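Local coordinates for CRISPR protein (Archaeoglobus fulgidus, PDB 4MJK) that probably acts as the Cas5-type subunit of a type I-A CRISPR Cascade complex, a subunit that in related systems holds the 5' handle of the guide RNA, at residues W12-R17 against G114-S119; K23-F28 against F198-N203; L67-K72 against I128-V133; A73-P78 against N122-K127; I174-S179 against C242-G247. All coordinates share one frame; numbering follows the deposited sequence.

Contact 1. Residues W12-R17 against G114-S119; sequences WGFQAR and GKTILS
Phe14 and Thr116 face each other as an antiparallel hydrogen-bonded pair, in a closely packed part of the contact. Phe14 N reaches Thr116 O at 2.9 Å, while Thr116 N returns to Phe14 O at 2.8 Å. Their side chains run side by side: CE2 of the phenyl ring lies 3.7 Å from Thr116 CB, an off-centre CH-pi contact. The threonine suits this place because its carbons meet the ring while OG1 bonds to Phe28 O. An alanine at Phe14 would probably open a gap beside Thr116 CB and CG2 and leave that side chain less firmly packed. Glycine is needed next door, since at the backbone angles of Gly13 a CB would collide with Thr116 O; its bare CA approaches that oxygen to 3.3 Å. Gly114, at positive phi, closes the pairing, its O accepting from Ala16 N at 3.0 Å. The opposite side is the more open one, for Lys115 is partly exposed: its extended chain passes Trp12 at about a right angle, CE 3.6 Å from Trp12 CH2, and its NZ bonds Val11 O of the second subunit. Trp12 of that subunit also meets the Trp12 ring. Short strand 13-15 thus forms the edge of a small three-stranded antiparallel sheet, with Trp12, just before that strand, and Lys115 of the next strand at the subunit interface.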
# COMPACT_ATOMS: atom_id res chain seq x y z
N TRP A 12 0.30 4.92 1.65
CA TRP A 12 0.04 3.85 0.66
C TRP A 12 -1.44 3.62 0.33
O TRP A 12 -1.75 3.05 -0.72
CB TRP A 12 0.60 2.51 1.15
CG TRP A 12 -0.06 2.03 2.42
CD1 TRP A 12 0.33 2.31 3.71
CD2 TRP A 12 -1.25 1.25 2.52
NE1 TRP A 12 -0.54 1.72 4.60
CE2 TRP A 12 -1.52 1.07 3.89
CE3 TRP A 12 -2.11 0.66 1.59
CZ2 TRP A 12 -2.62 0.33 4.36
CZ3 TRP A 12 -3.20 -0.07 2.05
CH2 TRP A 12 -3.45 -0.22 3.42
N GLY A 13 -2.34 4.02 1.22
CA GLY A 13 -3.74 3.62 1.11
C GLY A 13 -4.34 3.44 2.49
O GLY A 13 -3.85 4.04 3.44
N PHE A 14 -5.36 2.60 2.61
CA PHE A 14 -6.05 2.46 3.89
C PHE A 14 -6.76 1.12 3.99
O PHE A 14 -6.99 0.44 2.98
CB PHE A 14 -7.08 3.57 4.06
CG PHE A 14 -8.22 3.47 3.10
CD1 PHE A 14 -9.39 2.81 3.46
CD2 PHE A 14 -8.12 3.98 1.82
CE1 PHE A 14 -10.44 2.69 2.57
CE2 PHE A 14 -9.17 3.87 0.92
CZ PHE A 14 -10.33 3.22 1.30
N GLN A 15 -7.11 0.76 5.22
CA GLN A 15 -8.03 -0.33 5.43
C GLN A 15 -9.13 0.09 6.40
O GLN A 15 -8.83 0.61 7.50
CB GLN A 15 -7.30 -1.58 5.95
CG GLN A 15 -8.27 -2.72 6.24
CD GLN A 15 -7.57 -4.04 6.48
OE1 GLN A 15 -6.41 -4.07 6.91
NE2 GLN A 15 -8.26 -5.13 6.19
N ALA A 16 -10.38 -0.11 6.00
CA ALA A 16 -11.51 0.14 6.89
C ALA A 16 -12.35 -1.13 7.00
O ALA A 16 -13.13 -1.47 6.09
CB ALA A 16 -12.36 1.29 6.38
N ARG A 17 -12.18 -1.85 8.10
CA ARG A 17 -12.80 -3.17 8.22
C ARG A 17 -14.32 -3.15 8.42
O ARG A 17 -14.97 -4.19 8.38
CB ARG A 17 -12.04 -4.03 9.24
CG ARG A 17 -10.64 -4.39 8.74
CD ARG A 17 -9.83 -5.14 9.77
NE ARG A 17 -9.20 -4.21 10.70
CZ ARG A 17 -7.90 -4.19 10.97
NH1 ARG A 17 -7.10 -5.08 10.40
NH2 ARG A 17 -7.41 -3.30 11.83
N GLY A 114 -12.00 -4.28 3.04
CA GLY A 114 -11.93 -2.83 3.08
C GLY A 114 -10.52 -2.26 2.90
O GLY A 114 -10.27 -1.10 3.22
N LYS A 115 -9.60 -3.08 2.40
CA LYS A 115 -8.23 -2.62 2.19
C LYS A 115 -8.03 -2.18 0.75
O LYS A 115 -8.34 -2.91 -0.19
CB LYS A 115 -7.22 -3.70 2.56
CG LYS A 115 -5.76 -3.24 2.46
CD LYS A 115 -4.83 -4.34 2.95
CE LYS A 115 -3.39 -3.84 3.07
NZ LYS A 115 -2.49 -4.89 3.69
N THR A 116 -7.48 -0.97 0.60
CA THR A 116 -7.43 -0.29 -0.69
C THR A 116 -6.14 0.47 -0.86
O THR A 116 -5.72 1.21 0.04
CB THR A 116 -8.62 0.69 -0.81
OG1 THR A 116 -9.83 -0.07 -0.81
CG2 THR A 116 -8.56 1.51 -2.09
N ILE A 117 -5.48 0.28 -2.00
CA ILE A 117 -4.26 1.02 -2.29
C ILE A 117 -4.64 2.34 -2.98
O ILE A 117 -5.57 2.38 -3.78
CB ILE A 117 -3.30 0.17 -3.19
CG1 ILE A 117 -2.72 -0.99 -2.37
CG2 ILE A 117 -2.19 1.02 -3.80
CD1 ILE A 117 -1.96 -1.99 -3.20
N LEU A 118 -3.96 3.43 -2.65
CA LEU A 118 -4.18 4.67 -3.39
C LEU A 118 -2.99 4.87 -4.30
O LEU A 118 -1.87 5.06 -3.82
CB LEU A 118 -4.39 5.86 -2.45
CG LEU A 118 -5.68 5.81 -1.62
CD1 LEU A 118 -5.67 6.86 -0.50
CD2 LEU A 118 -6.94 5.97 -2.51
N SER A 119 -3.22 4.76 -5.60
CA SER A 119 -2.15 4.86 -6.58
C SER A 119 -2.00 6.30 -7.06
O SER A 119 -2.91 6.86 -7.66
CB SER A 119 -2.44 3.98 -7.80
OG SER A 119 -2.80 2.66 -7.44

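Contact 2. Residues K23-F28 against F198-N203; sequences KTSPSF and FEVYLN
Ser25 is bound twice to Val200, once through its backbone and once through its side chain. Ser25 N gives its hydrogen to Val200 O at 2.9 Å, and Val200 N gives its own to Ser25 OG at 2.8 Å in a nearly straight bond (171°). With OG anti to the carbonyl carbon (chi1 -61°), the small hydroxyl stands where a neighbouring strand would offer a carbonyl. Glu199 is equally well supplied: OE1 accepts from Tyr29 N, while OE2 accepts from Tyr30 N and, at 2.6 Å, from Tyr201 OH. The carboxylate carbon CD lies at the edge of the Phe28 ring, 3.8 Å from CD1, the two planes 76° apart. Thr24 OG1 is satisfied within its own loop by Ile18 O and Leu21 O, which leaves CG2 to meet Leu202 CG at 3.9 Å. A loop without regular structure is in this way docked on the outermost strand, 196-202, of a three-stranded antiparallel sheet by mimicking part of a strand pairing.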
# COMPACT_ATOMS: atom_id res chain seq x y z
N LYS A 23 -24.51 -3.39 6.25
CA LYS A 23 -25.02 -2.14 5.69
C LYS A 23 -24.14 -1.64 4.54
O LYS A 23 -24.63 -1.31 3.44
CB LYS A 23 -25.10 -1.05 6.76
CG LYS A 23 -26.09 -1.33 7.87
CD LYS A 23 -27.45 -1.70 7.31
CE LYS A 23 -28.50 -1.83 8.41
NZ LYS A 23 -29.81 -2.28 7.86
N THR A 24 -22.84 -1.62 4.79
CA THR A 24 -21.86 -0.98 3.91
C THR A 24 -21.54 -1.76 2.63
O THR A 24 -21.75 -2.97 2.55
CB THR A 24 -20.53 -0.83 4.67
OG1 THR A 24 -20.05 -2.13 5.05
CG2 THR A 24 -20.71 0.03 5.92
N SER A 25 -20.97 -1.07 1.63
CA SER A 25 -20.40 -1.77 0.48
C SER A 25 -19.39 -2.79 1.00
O SER A 25 -18.83 -2.61 2.08
CB SER A 25 -19.73 -0.79 -0.50
OG SER A 25 -20.67 0.16 -1.01
N PRO A 26 -19.14 -3.87 0.23
CA PRO A 26 -18.23 -4.93 0.70
C PRO A 26 -16.75 -4.59 0.49
O PRO A 26 -15.87 -5.34 0.95
CB PRO A 26 -18.63 -6.15 -0.15
CG PRO A 26 -19.20 -5.55 -1.40
CD PRO A 26 -19.87 -4.25 -0.99
N SER A 27 -16.49 -3.51 -0.24
CA SER A 27 -15.15 -2.94 -0.37
C SER A 27 -15.30 -1.43 -0.60
O SER A 27 -16.41 -0.95 -0.89
CB SER A 27 -14.40 -3.58 -1.53
OG SER A 27 -15.11 -3.39 -2.74
N PHE A 28 -14.22 -0.68 -0.46
CA PHE A 28 -14.32 0.78 -0.46
C PHE A 28 -13.31 1.40 -1.41
O PHE A 28 -12.12 1.14 -1.31
CB PHE A 28 -14.04 1.34 0.93
CG PHE A 28 -15.08 1.02 1.96
CD1 PHE A 28 -16.42 1.30 1.73
CD2 PHE A 28 -14.71 0.45 3.18
CE1 PHE A 28 -17.38 1.01 2.69
CE2 PHE A 28 -15.66 0.15 4.14
CZ PHE A 28 -16.99 0.43 3.90
N PHE A 198 -20.54 4.65 -7.18
CA PHE A 198 -21.50 4.59 -6.08
C PHE A 198 -20.83 3.84 -4.93
O PHE A 198 -20.09 2.88 -5.15
CB PHE A 198 -22.74 3.76 -6.47
CG PHE A 198 -23.61 4.38 -7.54
CD1 PHE A 198 -24.77 5.05 -7.21
CD2 PHE A 198 -23.24 4.29 -8.88
CE1 PHE A 198 -25.57 5.61 -8.19
CE2 PHE A 198 -24.04 4.86 -9.88
CZ PHE A 198 -25.21 5.51 -9.52
N GLU A 199 -21.12 4.25 -3.71
CA GLU A 199 -20.57 3.54 -2.57
C GLU A 199 -21.48 3.73 -1.37
O GLU A 199 -22.00 4.82 -1.17
CB GLU A 199 -19.15 4.05 -2.28
CG GLU A 199 -18.38 3.27 -1.22
CD GLU A 199 -16.90 3.14 -1.60
OE1 GLU A 199 -16.59 2.24 -2.41
OE2 GLU A 199 -16.08 3.95 -1.11
N VAL A 200 -21.72 2.67 -0.61
CA VAL A 200 -22.61 2.77 0.56
C VAL A 200 -21.82 2.76 1.85
O VAL A 200 -21.02 1.84 2.08
CB VAL A 200 -23.65 1.61 0.60
CG1 VAL A 200 -24.54 1.75 1.84
CG2 VAL A 200 -24.47 1.61 -0.69
N TYR A 201 -22.05 3.77 2.68
CA TYR A 201 -21.30 3.96 3.94
C TYR A 201 -22.25 3.97 5.13
O TYR A 201 -23.45 4.17 4.97
CB TYR A 201 -20.60 5.32 3.93
CG TYR A 201 -19.61 5.56 2.80
CD1 TYR A 201 -19.83 6.56 1.86
CD2 TYR A 201 -18.45 4.80 2.69
CE1 TYR A 201 -18.93 6.78 0.83
CE2 TYR A 201 -17.55 5.01 1.66
CZ TYR A 201 -17.79 6.01 0.73
OH TYR A 201 -16.90 6.23 -0.31
N LEU A 202 -21.70 3.80 6.33
CA LEU A 202 -22.41 4.20 7.55
C LEU A 202 -22.73 5.70 7.51
O LEU A 202 -21.90 6.54 7.12
CB LEU A 202 -21.62 3.83 8.81
CG LEU A 202 -21.34 2.33 9.02
CD1 LEU A 202 -20.46 2.09 10.25
CD2 LEU A 202 -22.64 1.53 9.12
N ASN A 203 -23.95 6.05 7.91
CA ASN A 203 -24.42 7.43 7.86
C ASN A 203 -23.68 8.28 8.89
O ASN A 203 -23.69 7.98 10.08
CB ASN A 203 -25.94 7.45 8.09
CG ASN A 203 -26.54 8.84 7.97
OD1 ASN A 203 -25.87 9.80 7.62
ND2 ASN A 203 -27.83 8.93 8.27

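Contact 3. Residues L67-K72 against I128-V133; sequences LAIGWK and IRWFLV
Trp71 and Trp130 meet on the outer strand pair of the six-stranded antiparallel sheet, whose strands 66-73, 127-134, 2-10 and 157-170 follow the order of the ferredoxin-like core shared by RAMP proteins. Backbone bonds come first: alternate residues pair regularly, as where Phe131 N reaches Gly70 O at 2.8 Å. The regularity breaks in a classic beta bulge, for Val133 O accepts from both Leu67 N (2.8 Å) and Ala68 N (3.2 Å), which arrive from the same face of its plane. Charged groups lie at the other end. Lys72 NZ and Arg129 NH1 stand 4.3 Å apart, like charges whose repulsion is probably offset by acids: Lys72 NZ forms salt bridges with Asp177 and Glu258, and Arg129 NE with Asp7. Apolar contacts fill both faces. Ala68 CB sits 3.9 Å from Val133 CB, its small size suiting a face covered by Val260 of strand 258-263. On the opposite face, under helix 33-46, Ile69 CG1 touches Leu132 CD1 at 3.9 Å, the branched chains pointing the same way. The two indoles are inclined at 36°, and Trp71 CB rests over the five-membered ring of Trp130, 3.7 Å from its centroid and 11° off the normal.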
# COMPACT_ATOMS: atom_id res chain seq x y z
N LEU A 67 -22.97 19.16 9.02
CA LEU A 67 -23.90 19.47 7.95
C LEU A 67 -23.51 18.79 6.64
O LEU A 67 -24.37 18.45 5.83
CB LEU A 67 -23.98 20.98 7.74
CG LEU A 67 -24.56 21.71 8.95
CD1 LEU A 67 -24.62 23.21 8.69
CD2 LEU A 67 -25.94 21.14 9.31
N ALA A 68 -22.20 18.63 6.42
CA ALA A 68 -21.72 18.08 5.16
C ALA A 68 -20.36 17.44 5.33
O ALA A 68 -19.54 17.91 6.10
CB ALA A 68 -21.64 19.17 4.10
N ILE A 69 -20.12 16.36 4.58
CA ILE A 69 -18.78 15.82 4.46
C ILE A 69 -18.62 15.21 3.09
O ILE A 69 -19.35 14.29 2.73
CB ILE A 69 -18.45 14.78 5.55
CG1 ILE A 69 -17.05 14.19 5.31
CG2 ILE A 69 -19.51 13.69 5.60
CD1 ILE A 69 -16.54 13.34 6.49
N GLY A 70 -17.69 15.76 2.32
CA GLY A 70 -17.39 15.29 0.97
C GLY A 70 -15.88 15.25 0.78
O GLY A 70 -15.14 15.83 1.58
N TRP A 71 -15.42 14.58 -0.27
CA TRP A 71 -14.00 14.43 -0.49
C TRP A 71 -13.75 14.17 -1.95
O TRP A 71 -14.66 13.79 -2.69
CB TRP A 71 -13.43 13.27 0.35
CG TRP A 71 -14.13 11.96 0.08
CD1 TRP A 71 -13.74 10.98 -0.80
CD2 TRP A 71 -15.36 11.51 0.66
NE1 TRP A 71 -14.65 9.95 -0.79
CE2 TRP A 71 -15.66 10.26 0.10
CE3 TRP A 71 -16.24 12.06 1.60
CZ2 TRP A 71 -16.78 9.52 0.46
CZ3 TRP A 71 -17.36 11.32 1.96
CH2 TRP A 71 -17.62 10.07 1.39
N LYS A 72 -12.50 14.40 -2.37
CA LYS A 72 -12.08 14.13 -3.73
C LYS A 72 -10.58 13.87 -3.76
O LYS A 72 -9.83 14.40 -2.94
CB LYS A 72 -12.43 15.29 -4.67
CG LYS A 72 -11.67 16.56 -4.36
CD LYS A 72 -12.19 17.74 -5.17
CE LYS A 72 -11.45 19.01 -4.78
NZ LYS A 72 -11.93 20.24 -5.53
N ILE A 128 -5.80 13.12 -0.71
CA ILE A 128 -7.25 13.31 -0.79
C ILE A 128 -7.63 14.57 -0.01
O ILE A 128 -7.05 14.83 1.04
CB ILE A 128 -8.01 12.09 -0.17
CG1 ILE A 128 -7.72 10.82 -0.98
CG2 ILE A 128 -9.53 12.38 -0.12
CD1 ILE A 128 -8.33 9.56 -0.39
N ARG A 129 -8.56 15.36 -0.54
CA ARG A 129 -9.04 16.54 0.16
C ARG A 129 -10.45 16.31 0.71
O ARG A 129 -11.35 15.88 -0.04
CB ARG A 129 -9.04 17.78 -0.76
CG ARG A 129 -9.60 19.05 -0.07
CD ARG A 129 -9.46 20.31 -0.96
NE ARG A 129 -8.06 20.56 -1.30
CZ ARG A 129 -7.66 21.18 -2.41
NH1 ARG A 129 -8.55 21.62 -3.28
NH2 ARG A 129 -6.37 21.36 -2.65
N TRP A 130 -10.65 16.59 2.00
CA TRP A 130 -11.97 16.56 2.61
C TRP A 130 -12.50 17.97 2.80
O TRP A 130 -11.74 18.90 3.09
CB TRP A 130 -11.95 15.85 3.96
CG TRP A 130 -12.17 14.36 3.89
CD1 TRP A 130 -13.36 13.69 4.00
CD2 TRP A 130 -11.16 13.36 3.72
NE1 TRP A 130 -13.15 12.33 3.90
CE2 TRP A 130 -11.81 12.10 3.73
CE3 TRP A 130 -9.77 13.41 3.56
CZ2 TRP A 130 -11.11 10.90 3.56
CZ3 TRP A 130 -9.07 12.20 3.42
CH2 TRP A 130 -9.75 10.97 3.41
N PHE A 131 -13.82 18.12 2.64
CA PHE A 131 -14.49 19.39 2.85
C PHE A 131 -15.63 19.04 3.80
O PHE A 131 -16.58 18.34 3.43
CB PHE A 131 -15.01 19.93 1.50
CG PHE A 131 -15.64 21.31 1.57
CD1 PHE A 131 -15.68 22.03 2.75
CD2 PHE A 131 -16.18 21.88 0.42
CE1 PHE A 131 -16.26 23.31 2.79
CE2 PHE A 131 -16.76 23.16 0.45
CZ PHE A 131 -16.80 23.87 1.64
N LEU A 132 -15.49 19.50 5.05
CA LEU A 132 -16.47 19.27 6.09
C LEU A 132 -17.14 20.59 6.43
O LEU A 132 -16.49 21.65 6.42
CB LEU A 132 -15.81 18.69 7.35
CG LEU A 132 -15.53 17.18 7.34
CD1 LEU A 132 -14.44 16.86 6.33
CD2 LEU A 132 -15.14 16.67 8.73
N VAL A 133 -18.44 20.54 6.72
CA VAL A 133 -19.16 21.73 7.15
C VAL A 133 -19.86 21.41 8.47
O VAL A 133 -20.51 20.38 8.57
CB VAL A 133 -20.23 22.18 6.11
CG1 VAL A 133 -21.00 23.41 6.64
CG2 VAL A 133 -19.58 22.50 4.75

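Contact 4. Residues A73-P78 against N122-K127; sequences ALNCTP and NDEAPK
An Asx turn at Asn122, in the loop leading into strand 127-134, meets the side chain of Asn75, which lies where the chain passes from strand 66-73 to strand 76-80. Asn75 CG stands between the backbone N and the carbonyl carbon (chi1 70°), and from there its amide uses both ends. OD1 accepts from Lys127 N at 2.8 Å, in plane and on a lone pair. ND2 gives one nearly straight bond to Ala125 O (3.0 Å, 175°) and a more bent one to Asn122 OD1 at 3.2 Å. Bonds at both ends fix the rotation of the amide, a task suited to asparagine, which carries donor and acceptor side by side. Asn122 OD1 also receives Glu124 N at 3.0 Å, the bond that defines the turn, and its two donors come from opposite faces of its plane. An alanine at Asn75 would probably leave Lys127 N and Ala125 O without these mates and Asn122 OD1 with one donor fewer, and set the loop freer to move. Beside this polar grip, Leu74 N reaches Lys127 O at 3.0 Å, and Cys76 CB packs on Pro126 CB at 3.6 Å, two compact side chains fitting closely. The Asx turn and the asparagine that stands in for main-chain groups thus hold the loop between strands 115-120 and 127-134 to the junction of strands 66-73 and 76-80.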
# COMPACT_ATOMS: atom_id res chain seq x y z
N ALA A 73 -10.15 13.04 -4.71
CA ALA A 73 -8.74 12.75 -4.90
C ALA A 73 -8.13 13.98 -5.56
O ALA A 73 -8.79 14.63 -6.35
CB ALA A 73 -8.56 11.52 -5.80
N LEU A 74 -6.89 14.30 -5.20
CA LEU A 74 -6.16 15.39 -5.83
C LEU A 74 -5.20 14.86 -6.88
O LEU A 74 -4.92 15.53 -7.87
CB LEU A 74 -5.39 16.21 -4.77
CG LEU A 74 -6.30 16.81 -3.69
CD1 LEU A 74 -5.51 17.50 -2.57
CD2 LEU A 74 -7.29 17.77 -4.32
N ASN A 75 -4.69 13.65 -6.69
CA ASN A 75 -3.65 13.16 -7.58
C ASN A 75 -3.55 11.64 -7.59
O ASN A 75 -2.50 11.08 -7.86
CB ASN A 75 -2.29 13.71 -7.14
CG ASN A 75 -1.83 13.11 -5.83
OD1 ASN A 75 -2.65 12.57 -5.07
ND2 ASN A 75 -0.54 13.14 -5.57
N CYS A 76 -4.65 10.96 -7.28
CA CYS A 76 -4.56 9.52 -7.12
C CYS A 76 -5.85 8.82 -7.52
O CYS A 76 -6.90 9.46 -7.70
CB CYS A 76 -4.16 9.15 -5.68
SG CYS A 76 -5.38 9.61 -4.40
N THR A 77 -5.74 7.51 -7.67
CA THR A 77 -6.88 6.69 -8.05
C THR A 77 -6.84 5.43 -7.15
O THR A 77 -5.78 4.83 -6.94
CB THR A 77 -6.81 6.35 -9.57
OG1 THR A 77 -8.10 5.89 -10.04
CG2 THR A 77 -5.79 5.28 -9.82
N PRO A 78 -7.99 5.05 -6.59
CA PRO A 78 -7.99 3.90 -5.66
C PRO A 78 -7.86 2.57 -6.39
O PRO A 78 -8.34 2.42 -7.52
CB PRO A 78 -9.36 3.98 -4.98
CG PRO A 78 -9.92 5.36 -5.37
CD PRO A 78 -9.31 5.68 -6.69
N ASN A 122 1.04 10.95 -10.13
CA ASN A 122 2.27 11.70 -10.36
C ASN A 122 3.33 11.23 -9.37
O ASN A 122 3.16 10.18 -8.74
CB ASN A 122 2.04 13.22 -10.31
CG ASN A 122 1.58 13.69 -8.94
OD1 ASN A 122 1.56 12.93 -7.97
ND2 ASN A 122 1.21 14.97 -8.85
N ASP A 123 4.42 11.97 -9.21
CA ASP A 123 5.49 11.47 -8.34
C ASP A 123 5.29 11.81 -6.87
O ASP A 123 6.14 11.51 -6.04
CB ASP A 123 6.88 11.93 -8.81
CG ASP A 123 7.54 10.93 -9.76
OD1 ASP A 123 6.92 10.58 -10.78
OD2 ASP A 123 8.68 10.50 -9.48
N GLU A 124 4.15 12.41 -6.54
CA GLU A 124 3.89 12.72 -5.14
C GLU A 124 3.17 11.58 -4.45
O GLU A 124 2.58 10.71 -5.10
CB GLU A 124 3.03 13.96 -5.01
CG GLU A 124 3.55 15.18 -5.72
CD GLU A 124 2.70 16.39 -5.41
OE1 GLU A 124 1.66 16.58 -6.08
OE2 GLU A 124 3.06 17.13 -4.47
N ALA A 125 3.20 11.59 -3.12
CA ALA A 125 2.39 10.67 -2.33
C ALA A 125 0.91 10.94 -2.66
O ALA A 125 0.54 12.05 -3.01
CB ALA A 125 2.67 10.89 -0.86
N PRO A 126 0.07 9.90 -2.58
CA PRO A 126 -1.34 10.11 -2.93
C PRO A 126 -2.05 11.00 -1.90
O PRO A 126 -1.87 10.82 -0.70
CB PRO A 126 -1.92 8.70 -2.91
CG PRO A 126 -0.97 7.91 -2.06
CD PRO A 126 0.37 8.50 -2.25
N LYS A 127 -2.87 11.93 -2.38
CA LYS A 127 -3.54 12.90 -1.53
C LYS A 127 -5.04 12.95 -1.79
O LYS A 127 -5.48 12.84 -2.93
CB LYS A 127 -2.96 14.30 -1.76
CG LYS A 127 -1.55 14.48 -1.19
CD LYS A 127 -1.12 15.94 -1.29
CE LYS A 127 -1.05 16.39 -2.74
NZ LYS A 127 -1.01 17.88 -2.88

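Contact 5. Residues I174-S179 against C242-G247; sequences ISTDYS and CLVEVG
Ile174 turns toward Val244 and Val246 because its CG1 sits between the backbone N and the carbonyl carbon (chi1 55°), which brings CG1 to 4.1 Å from Val246 CG2. In Thr176 OG1 is anti to the backbone N (chi1 -174°), while CG2, between the backbone N and the carbonyl carbon, lies 4.0 Å from both Val244 CG2 and Cys242 SG. The beta-branched residues suit extended strands, and threonine in addition offers a polar branch: OG1 accepts from Tyr178 N at 3.1 Å, closing an ST turn where the strand ends, and bonds Val259 O as well. Four backbone bonds hold the antiparallel pairing. Ile174 and Val244 exchange two, the shorter from Val244 N to Ile174 O at 2.8 Å, and Thr176 and Cys242 exchange the others, each 3.0 Å between N and O. On the other, partly exposed face Ser175 CB touches Leu243 CD2 at 3.9 Å. The local axes of 174-176 and 242-246 lie at 131°, well short of antiparallel, and the pairing spans three residues of the shorter strand. Strand 241-246 runs in the middle of its three-stranded sheet, between 174-176 and 186-193, and the side chains of Ile174, Val244 and Val246 pack on Ile261 of strand 258-263.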
# COMPACT_ATOMS: atom_id res chain seq x y z
N ILE A 174 -26.13 23.18 -9.08
CA ILE A 174 -24.77 23.54 -8.72
C ILE A 174 -23.82 22.59 -9.43
O ILE A 174 -24.23 21.54 -9.90
CB ILE A 174 -24.51 23.46 -7.18
CG1 ILE A 174 -24.89 22.08 -6.62
CG2 ILE A 174 -25.30 24.52 -6.43
CD1 ILE A 174 -23.73 21.11 -6.54
N SER A 175 -22.55 22.97 -9.53
CA SER A 175 -21.54 22.02 -9.99
C SER A 175 -20.65 21.64 -8.80
O SER A 175 -20.40 22.46 -7.92
CB SER A 175 -20.71 22.60 -11.12
OG SER A 175 -20.04 23.76 -10.67
N THR A 176 -20.21 20.39 -8.76
CA THR A 176 -19.37 19.92 -7.65
C THR A 176 -18.37 18.91 -8.16
O THR A 176 -18.64 18.18 -9.11
CB THR A 176 -20.20 19.30 -6.46
OG1 THR A 176 -19.32 18.99 -5.37
CG2 THR A 176 -20.94 18.03 -6.89
N ASP A 177 -17.18 18.91 -7.56
CA ASP A 177 -16.21 17.87 -7.82
C ASP A 177 -15.91 17.09 -6.54
O ASP A 177 -14.94 16.34 -6.48
CB ASP A 177 -14.93 18.42 -8.49
CG ASP A 177 -14.28 19.54 -7.71
OD1 ASP A 177 -14.58 19.71 -6.53
OD2 ASP A 177 -13.42 20.24 -8.28
N TYR A 178 -16.77 17.26 -5.53
CA TYR A 178 -16.71 16.45 -4.31
C TYR A 178 -17.77 15.36 -4.28
O TYR A 178 -18.85 15.52 -4.85
CB TYR A 178 -16.94 17.31 -3.08
CG TYR A 178 -15.79 18.20 -2.72
CD1 TYR A 178 -15.68 19.48 -3.24
CD2 TYR A 178 -14.81 17.76 -1.83
CE1 TYR A 178 -14.63 20.31 -2.90
CE2 TYR A 178 -13.75 18.58 -1.48
CZ TYR A 178 -13.68 19.86 -2.02
OH TYR A 178 -12.64 20.68 -1.69
N SER A 179 -17.47 14.27 -3.58
CA SER A 179 -18.46 13.23 -3.33
C SER A 179 -19.69 13.86 -2.69
O SER A 179 -19.61 14.92 -2.07
CB SER A 179 -17.87 12.14 -2.42
OG SER A 179 -17.64 12.64 -1.11
N CYS A 242 -19.53 17.08 -11.81
CA CYS A 242 -20.91 16.92 -12.26
C CYS A 242 -21.82 18.07 -11.88
O CYS A 242 -21.53 18.86 -10.97
CB CYS A 242 -21.49 15.60 -11.78
SG CYS A 242 -21.59 15.55 -10.02
N LEU A 243 -22.93 18.16 -12.61
CA LEU A 243 -23.99 19.10 -12.30
C LEU A 243 -25.05 18.41 -11.46
O LEU A 243 -25.53 17.33 -11.80
CB LEU A 243 -24.63 19.61 -13.59
CG LEU A 243 -23.69 20.42 -14.49
CD1 LEU A 243 -24.30 20.60 -15.88
CD2 LEU A 243 -23.38 21.77 -13.84
N VAL A 244 -25.39 19.01 -10.33
CA VAL A 244 -26.30 18.36 -9.41
C VAL A 244 -27.40 19.32 -9.00
O VAL A 244 -27.13 20.49 -8.71
CB VAL A 244 -25.56 17.86 -8.15
CG1 VAL A 244 -26.52 17.16 -7.22
CG2 VAL A 244 -24.42 16.92 -8.54
N GLU A 245 -28.63 18.83 -8.99
CA GLU A 245 -29.76 19.61 -8.51
C GLU A 245 -30.02 19.25 -7.06
O GLU A 245 -30.15 18.07 -6.71
CB GLU A 245 -31.01 19.31 -9.35
CG GLU A 245 -31.93 20.48 -9.57
CD GLU A 245 -32.80 20.28 -10.82
OE1 GLU A 245 -33.51 19.24 -10.88
OE2 GLU A 245 -32.75 21.12 -11.75
N VAL A 246 -30.11 20.26 -6.20
CA VAL A 246 -30.19 20.01 -4.76
C VAL A 246 -31.40 20.71 -4.13
O VAL A 246 -31.55 21.93 -4.26
CB VAL A 246 -28.89 20.46 -4.06
CG1 VAL A 246 -28.94 20.15 -2.57
CG2 VAL A 246 -27.68 19.76 -4.70
N GLY A 247 -32.24 19.94 -3.46
CA GLY A 247 -33.39 20.50 -2.77
C GLY A 247 -33.85 19.55 -1.67
O GLY A 247 -33.13 18.64 -1.31

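In the fold
Contact 3, its centre about 6 Å from the chain centre, lies in the core; contact 1 is buried yet reaches the second subunit, and contacts 2, 4 and 5 are only partly buried, contact 4 also touching that subunit. Contacts 1, 3 and 5 are strand pairings resting on backbone bonds, with mostly apolar side chains in contact 5 and charged or polar ones as well in contacts 1 and 3, whereas contacts 2 and 4 fasten loops through serine, glutamate and asparagine side chains. Contacts 1 and 4 share a sheet, since strands 115-120 and 76-80 are neighbours. Contact 3 is joined to contact 5 by the Lys72–Asp177 salt bridge and to contact 2 by packing of Tyr201 on Trp71.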